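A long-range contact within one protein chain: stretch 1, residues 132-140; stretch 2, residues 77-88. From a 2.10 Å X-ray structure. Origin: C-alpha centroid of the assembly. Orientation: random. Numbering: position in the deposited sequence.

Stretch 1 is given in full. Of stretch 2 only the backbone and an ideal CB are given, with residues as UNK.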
ATOM      1  N   GLU A 132      -8.921 -12.533  -1.298  1.00 28.45           N
ATOM      2  CA  GLU A 132      -9.875 -11.551  -0.769  1.00 34.00           C
ATOM      3  C   GLU A 132      -9.356 -10.119  -0.719  1.00 33.03           C
ATOM      4  O   GLU A 132     -10.083  -9.186  -1.063  1.00 35.23           O
ATOM      5  CB  GLU A 132     -10.375 -11.971   0.624  1.00 34.82           C
ATOM      6  CG  GLU A 132     -11.233 -13.244   0.617  1.00 35.70           C
ATOM      7  CD  GLU A 132     -12.369 -13.174  -0.389  1.00 35.09           C
ATOM      8  OE1 GLU A 132     -13.080 -12.145  -0.426  1.00 39.94           O
ATOM      9  OE2 GLU A 132     -12.554 -14.150  -1.146  1.00 41.32           O
ATOM     10  N   ARG A 133      -8.115  -9.929  -0.287  1.00 28.99           N
ATOM     11  CA  ARG A 133      -7.571  -8.579  -0.248  1.00 27.10           C
ATOM     12  C   ARG A 133      -7.486  -8.040  -1.680  1.00 30.92           C
ATOM     13  O   ARG A 133      -7.786  -6.872  -1.924  1.00 31.95           O
ATOM     14  CB  ARG A 133      -6.180  -8.550   0.421  1.00 26.75           C
ATOM     15  CG  ARG A 133      -6.203  -8.758   1.944  1.00 28.49           C
ATOM     16  CD  ARG A 133      -4.844  -8.458   2.599  1.00 32.59           C
ATOM     17  NE  ARG A 133      -4.975  -8.279   4.048  1.00 29.90           N
ATOM     18  CZ  ARG A 133      -3.971  -7.985   4.874  1.00 30.38           C
ATOM     19  NH1 ARG A 133      -2.739  -7.830   4.417  1.00 26.94           N
ATOM     20  NH2 ARG A 133      -4.201  -7.845   6.163  1.00 31.78           N
ATOM     21  N   ARG A 134      -7.098  -8.895  -2.629  1.00 26.84           N
ATOM     22  CA  ARG A 134      -6.976  -8.466  -4.023  1.00 30.44           C
ATOM     23  C   ARG A 134      -8.306  -7.957  -4.603  1.00 29.65           C
ATOM     24  O   ARG A 134      -8.324  -7.098  -5.487  1.00 30.64           O
ATOM     25  CB  ARG A 134      -6.430  -9.615  -4.888  1.00 32.59           C
ATOM     26  CG  ARG A 134      -6.140  -9.211  -6.325  1.00 31.95           C
ATOM     27  CD  ARG A 134      -5.189 -10.185  -7.035  1.00 35.67           C
ATOM     28  NE  ARG A 134      -4.890  -9.719  -8.388  1.00 39.42           N
ATOM     29  CZ  ARG A 134      -5.722  -9.815  -9.429  1.00 52.02           C
ATOM     30  NH1 ARG A 134      -6.920 -10.380  -9.290  1.00 52.97           N
ATOM     31  NH2 ARG A 134      -5.379  -9.302 -10.606  1.00 47.49           N
ATOM     32  N   LYS A 135      -9.416  -8.491  -4.107  1.00 29.71           N
ATOM     33  CA  LYS A 135     -10.742  -8.077  -4.564  1.00 29.82           C
ATOM     34  C   LYS A 135     -10.981  -6.627  -4.141  1.00 29.90           C
ATOM     35  O   LYS A 135     -11.622  -5.850  -4.856  1.00 30.01           O
ATOM     36  CB  LYS A 135     -11.826  -8.979  -3.955  1.00 27.81           C
ATOM     37  CG  LYS A 135     -11.907 -10.363  -4.583  1.00 34.78           C
ATOM     38  CD  LYS A 135     -12.919 -11.269  -3.859  1.00 34.93           C
ATOM     39  CE  LYS A 135     -12.897 -12.680  -4.441  1.00 32.04           C
ATOM     40  NZ  LYS A 135     -13.609 -13.688  -3.586  1.00 36.98           N
ATOM     41  N   ILE A 136     -10.467  -6.269  -2.972  1.00 27.71           N
ATOM     42  CA  ILE A 136     -10.620  -4.909  -2.485  1.00 31.73           C
ATOM     43  C   ILE A 136      -9.649  -4.012  -3.269  1.00 34.69           C
ATOM     44  O   ILE A 136     -10.039  -2.965  -3.780  1.00 35.33           O
ATOM     45  CB  ILE A 136     -10.314  -4.820  -0.975  1.00 34.54           C
ATOM     46  CG1 ILE A 136     -11.205  -5.805  -0.198  1.00 33.83           C
ATOM     47  CG2 ILE A 136     -10.527  -3.394  -0.488  1.00 30.95           C
ATOM     48  CD1 ILE A 136     -12.702  -5.597  -0.404  1.00 31.07           C
ATOM     49  N   TYR A 137      -8.393  -4.432  -3.378  1.00 35.20           N
ATOM     50  CA  TYR A 137      -7.408  -3.644  -4.118  1.00 35.14           C
ATOM     51  C   TYR A 137      -7.947  -3.271  -5.495  1.00 36.10           C
ATOM     52  O   TYR A 137      -7.797  -2.130  -5.943  1.00 36.50           O
ATOM     53  CB  TYR A 137      -6.099  -4.421  -4.308  1.00 28.21           C
ATOM     54  CG  TYR A 137      -5.323  -4.735  -3.050  1.00 26.75           C
ATOM     55  CD1 TYR A 137      -5.339  -3.874  -1.957  1.00 25.98           C
ATOM     56  CD2 TYR A 137      -4.544  -5.893  -2.966  1.00 27.99           C
ATOM     57  CE1 TYR A 137      -4.604  -4.159  -0.803  1.00 25.28           C
ATOM     58  CE2 TYR A 137      -3.806  -6.188  -1.823  1.00 28.93           C
ATOM     59  CZ  TYR A 137      -3.842  -5.315  -0.745  1.00 25.93           C
ATOM     60  OH  TYR A 137      -3.149  -5.622   0.405  1.00 31.90           O
ATOM     61  N   SER A 138      -8.583  -4.239  -6.158  1.00 36.66           N
ATOM     62  CA  SER A 138      -9.129  -4.037  -7.503  1.00 37.04           C
ATOM     63  C   SER A 138     -10.150  -2.917  -7.607  1.00 35.62           C
ATOM     64  O   SER A 138     -10.528  -2.534  -8.706  1.00 34.53           O
ATOM     65  CB  SER A 138      -9.763  -5.334  -8.037  1.00 41.42           C
ATOM     66  OG  SER A 138      -8.794  -6.355  -8.228  1.00 38.79           O
ATOM     67  N   LYS A 139     -10.603  -2.396  -6.473  1.00 36.65           N
ATOM     68  CA  LYS A 139     -11.581  -1.316  -6.490  1.00 38.00           C
ATOM     69  C   LYS A 139     -10.898   0.037  -6.696  1.00 39.37           C
ATOM     70  O   LYS A 139     -11.549   1.080  -6.693  1.00 37.47           O
ATOM     71  CB  LYS A 139     -12.380  -1.316  -5.180  1.00 40.02           C
ATOM     72  CG  LYS A 139     -13.223  -2.575  -4.982  1.00 39.89           C
ATOM     73  CD  LYS A 139     -13.965  -2.561  -3.657  1.00 42.96           C
ATOM     74  CE  LYS A 139     -14.950  -3.721  -3.569  1.00 38.61           C
ATOM     75  NZ  LYS A 139     -15.979  -3.647  -4.645  1.00 41.39           N
ATOM     76  N   ALA A 140      -9.583   0.000  -6.898  1.00 36.10           N
ATOM     77  CA  ALA A 140      -8.777   1.201  -7.091  1.00 38.89           C
ATOM     78  C   ALA A 140      -9.105   1.962  -8.376  1.00 40.94           C
ATOM     79  O   ALA A 140      -9.497   1.367  -9.379  1.00 42.79           O
ATOM     80  CB  ALA A 140      -7.293   0.823  -7.086  1.00 36.75           C
ATOM     81  N   UNK A  77      -0.191   0.128   3.865  1.00 33.11           N
ATOM     82  CA  UNK A  77       0.189  -1.224   4.251  1.00 34.77           C
ATOM     83  C   UNK A  77      -0.734  -2.244   3.615  1.00 34.56           C
ATOM     84  O   UNK A  77      -1.760  -1.874   3.050  1.00 32.24           O
ATOM     85  CB  UNK A  77       0.173  -1.374   5.774  1.00 34.77           C
ATOM     86  N   UNK A  78      -0.382  -3.525   3.703  1.00 35.59           N
ATOM     87  CA  UNK A  78      -1.214  -4.563   3.111  1.00 34.35           C
ATOM     88  C   UNK A  78      -2.668  -4.530   3.556  1.00 35.11           C
ATOM     89  O   UNK A  78      -3.586  -4.547   2.728  1.00 35.30           O
ATOM     90  CB  UNK A  78      -0.622  -5.935   3.441  1.00 34.35           C
ATOM     91  N   UNK A  79      -2.874  -4.469   4.868  1.00 37.00           N
ATOM     92  CA  UNK A  79      -4.213  -4.454   5.425  1.00 40.28           C
ATOM     93  C   UNK A  79      -4.970  -3.163   5.207  1.00 41.58           C
ATOM     94  O   UNK A  79      -6.161  -3.178   4.869  1.00 40.55           O
ATOM     95  CB  UNK A  79      -4.140  -4.740   6.926  1.00 40.28           C
ATOM     96  N   UNK A  80      -4.288  -2.040   5.392  1.00 41.58           N
ATOM     97  CA  UNK A  80      -4.930  -0.738   5.212  1.00 37.97           C
ATOM     98  C   UNK A  80      -5.526  -0.604   3.811  1.00 35.49           C
ATOM     99  O   UNK A  80      -6.653  -0.144   3.652  1.00 37.06           O
ATOM    100  CB  UNK A  80      -3.926   0.388   5.465  1.00 37.97           C
ATOM    101  N   UNK A  81      -4.768  -1.007   2.795  1.00 33.72           N
ATOM    102  CA  UNK A  81      -5.271  -0.912   1.436  1.00 33.76           C
ATOM    103  C   UNK A  81      -6.441  -1.848   1.182  1.00 33.82           C
ATOM    104  O   UNK A  81      -7.206  -1.667   0.239  1.00 28.28           O
ATOM    105  CB  UNK A  81      -4.146  -1.210   0.442  1.00 33.76           C
ATOM    106  N   UNK A  82      -6.578  -2.865   2.025  1.00 37.69           N
ATOM    107  CA  UNK A  82      -7.665  -3.827   1.884  1.00 39.47           C
ATOM    108  C   UNK A  82      -8.838  -3.421   2.781  1.00 42.34           C
ATOM    109  O   UNK A  82      -9.847  -4.126   2.855  1.00 42.25           O
ATOM    110  CB  UNK A  82      -7.185  -5.238   2.229  1.00 39.47           C
ATOM    111  N   UNK A  83      -8.688  -2.282   3.457  1.00 42.63           N
ATOM    112  CA  UNK A  83      -9.720  -1.743   4.354  1.00 42.53           C
ATOM    113  C   UNK A  83     -10.629  -0.823   3.530  1.00 43.71           C
ATOM    114  O   UNK A  83     -10.260   0.307   3.212  1.00 42.45           O
ATOM    115  CB  UNK A  83      -9.098  -0.992   5.533  1.00 42.53           C
ATOM    116  N   UNK A  84     -11.818  -1.306   3.186  1.00 46.08           N
ATOM    117  CA  UNK A  84     -12.742  -0.528   2.374  1.00 45.04           C
ATOM    118  C   UNK A  84     -13.087   0.855   2.917  1.00 46.93           C
ATOM    119  O   UNK A  84     -13.260   1.802   2.149  1.00 44.79           O
ATOM    120  CB  UNK A  84     -14.037  -1.324   2.200  1.00 45.04           C
ATOM    121  N   UNK A  85     -13.177   0.994   4.231  1.00 43.35           N
ATOM    122  CA  UNK A  85     -13.473   2.306   4.780  1.00 47.82           C
ATOM    123  C   UNK A  85     -12.309   3.226   4.405  1.00 45.89           C
ATOM    124  O   UNK A  85     -12.502   4.293   3.817  1.00 43.27           O
ATOM    125  CB  UNK A  85     -13.683   2.248   6.294  1.00 47.82           C
ATOM    126  N   UNK A  86     -11.097   2.800   4.747  1.00 41.21           N
ATOM    127  CA  UNK A  86      -9.901   3.570   4.445  1.00 41.13           C
ATOM    128  C   UNK A  86      -9.788   3.802   2.944  1.00 39.04           C
ATOM    129  O   UNK A  86      -9.330   4.858   2.506  1.00 41.37           O
ATOM    130  CB  UNK A  86      -8.654   2.858   4.972  1.00 41.13           C
ATOM    131  N   UNK A  87     -10.209   2.822   2.153  1.00 37.65           N
ATOM    132  CA  UNK A  87     -10.134   2.957   0.705  1.00 39.00           C
ATOM    133  C   UNK A  87     -11.116   4.018   0.217  1.00 41.77           C
ATOM    134  O   UNK A  87     -10.785   4.822  -0.657  1.00 36.45           O
ATOM    135  CB  UNK A  87     -10.416   1.616   0.025  1.00 39.00           C
ATOM    136  N   UNK A  88     -12.324   4.030   0.781  1.00 42.22           N
ATOM    137  CA  UNK A  88     -13.315   5.024   0.380  1.00 41.32           C
ATOM    138  C   UNK A  88     -12.866   6.407   0.824  1.00 39.80           C
ATOM    139  O   UNK A  88     -13.118   7.398   0.138  1.00 40.74           O
ATOM    140  CB  UNK A  88     -14.689   4.692   0.966  1.00 41.32           C
TER

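Position 77 opens the stretch with phi/psi of -79/170, an extended conformation open to any residue. Its ideal CB has nothing of stretch 1 within 5.5 Å, so stretch 1 does not restrict the choice. The deposited residue is Gly77.

Position 78 has helical angles (-54/-50), which do not require glycine. Its CA-to-CB bond points sideways, but the ideal CB would lie 3.0 Å from Arg133 NH1, which is tight. The smallest residue fits best with the arginine as placed. It is Gly78. Tyr137 OH donates a hydrogen bond to Gly78 O (2.6 Å), the one hydrogen bond between the stretches. The carbonyl lies at the ring edge, near its plane, where the hydroxyl can reach it.

Position 79 points its CB direction away, yet the ideal CB would be 3.2 Å from Arg133 NH2. Again the angles are helical and the space is short, so glycine is favoured. Gly79 is deposited. The Arg133 guanidinium lays one face over Gly78 C and Gly79 N, each 3.4 Å from Arg133 NH1. NH1 and Gly79 N are both donors, so this is packing and not a hydrogen bond.

Position 80 points away, with no atom of stretch 1 near. Many side chains would suit. It is Leu80, which takes no part in the contact.

Position 81 points toward stretch 1, and its ideal CB would be 3.2 Å from Tyr137 CE1. That is tight against the ring as placed, so glycine suits. Gly81 lets the ring edge approach, with Tyr137 CE1 3.6 Å from Gly81 C.

Position 82 also points toward stretch 1, but with more room: the ideal CB is 3.7 Å from Arg133 CG, 4.1 Å from Tyr137 CE1 and 4.5 Å from Ile136 CB. A small side chain suits, such as alanine or serine. It is Ala82. Its CB packs on Arg133 CG (3.7 Å), while Ile136 CG2 lies 3.5 Å from Ala82 O.

Position 83 points away and precedes a helix. Asn, Asp, Ser or Thr could cap it. Asn83 does: the backbone N of position 86 donates to Asn83 OD1 (3.0 Å).

Position 84 points sideways, near Ile136 and within reach of Lys139. An acidic or a long polar side chain would suit. Glu84 bends its end closer: Glu84 CD is 3.5 Å from Ile136 CD1. Lys139 NZ is 4.4 Å from Glu84 OE2, beyond a salt bridge.

Positions 85 and 86 are helical and out of reach of stretch 1, which leaves them free. They are Glu85 and Ala86.

Position 87 points toward stretch 1, its ideal CB 5.0 Å from Ile136 CG2. This leaves space for a medium apolar side chain: leucine, isoleucine or methionine. It is Leu87 (chi1 t, chi2 p). Leu87 CD2 meets Ile136 CG2 at 3.7 Å and Lys139 CB at 4.1 Å.

Position 88 points sideways with nothing near, so polar residues are reasonable. It is Asn88, without contact to stretch 1.

Stretch 2 77-88: GGGLGANEEALN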
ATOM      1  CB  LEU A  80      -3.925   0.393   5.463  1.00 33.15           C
ATOM      2  CG  LEU A  80      -4.540   1.789   5.588  1.00 31.01           C
ATOM      3  CD1 LEU A  80      -5.539   1.800   6.734  1.00 31.52           C
ATOM      4  CD2 LEU A  80      -3.433   2.816   5.823  1.00 35.16           C
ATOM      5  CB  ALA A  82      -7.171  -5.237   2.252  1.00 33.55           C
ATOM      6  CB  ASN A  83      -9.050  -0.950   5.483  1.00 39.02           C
ATOM      7  CG  ASN A  83     -10.038  -0.429   6.514  1.00 42.03           C
ATOM      8  OD1 ASN A  83     -11.072   0.133   6.174  1.00 41.92           O
ATOM      9  ND2 ASN A  83      -9.706  -0.603   7.790  1.00 42.96           N
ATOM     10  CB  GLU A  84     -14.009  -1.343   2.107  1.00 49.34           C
ATOM     11  CG  GLU A  84     -13.756  -2.485   1.127  1.00 52.73           C
ATOM     12  CD  GLU A  84     -15.026  -3.142   0.644  1.00 50.94           C
ATOM     13  OE1 GLU A  84     -15.481  -4.110   1.290  1.00 40.09           O
ATOM     14  OE2 GLU A  84     -15.569  -2.677  -0.383  1.00 52.67           O
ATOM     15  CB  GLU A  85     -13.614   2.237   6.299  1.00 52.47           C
ATOM     16  CG  GLU A  85     -14.285   3.457   6.908  1.00 61.83           C
ATOM     17  CD  GLU A  85     -14.553   3.293   8.393  1.00 68.94           C
ATOM     18  OE1 GLU A  85     -13.643   3.568   9.205  1.00 69.69           O
ATOM     19  OE2 GLU A  85     -15.676   2.875   8.747  1.00 74.16           O
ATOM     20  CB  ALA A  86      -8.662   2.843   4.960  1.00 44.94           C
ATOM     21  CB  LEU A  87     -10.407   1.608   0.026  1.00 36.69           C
ATOM     22  CG  LEU A  87     -10.197   1.493  -1.492  1.00 38.96           C
ATOM     23  CD1 LEU A  87      -8.801   1.973  -1.898  1.00 36.55           C
ATOM     24  CD2 LEU A  87     -10.393   0.046  -1.903  1.00 40.54           C
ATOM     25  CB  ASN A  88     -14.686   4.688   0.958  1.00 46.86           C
ATOM     26  CG  ASN A  88     -15.390   3.611   0.165  1.00 52.33           C
ATOM     27  OD1 ASN A  88     -15.506   3.710  -1.059  1.00 56.92           O
ATOM     28  ND2 ASN A  88     -15.867   2.579   0.850  1.00 52.38           N
TER
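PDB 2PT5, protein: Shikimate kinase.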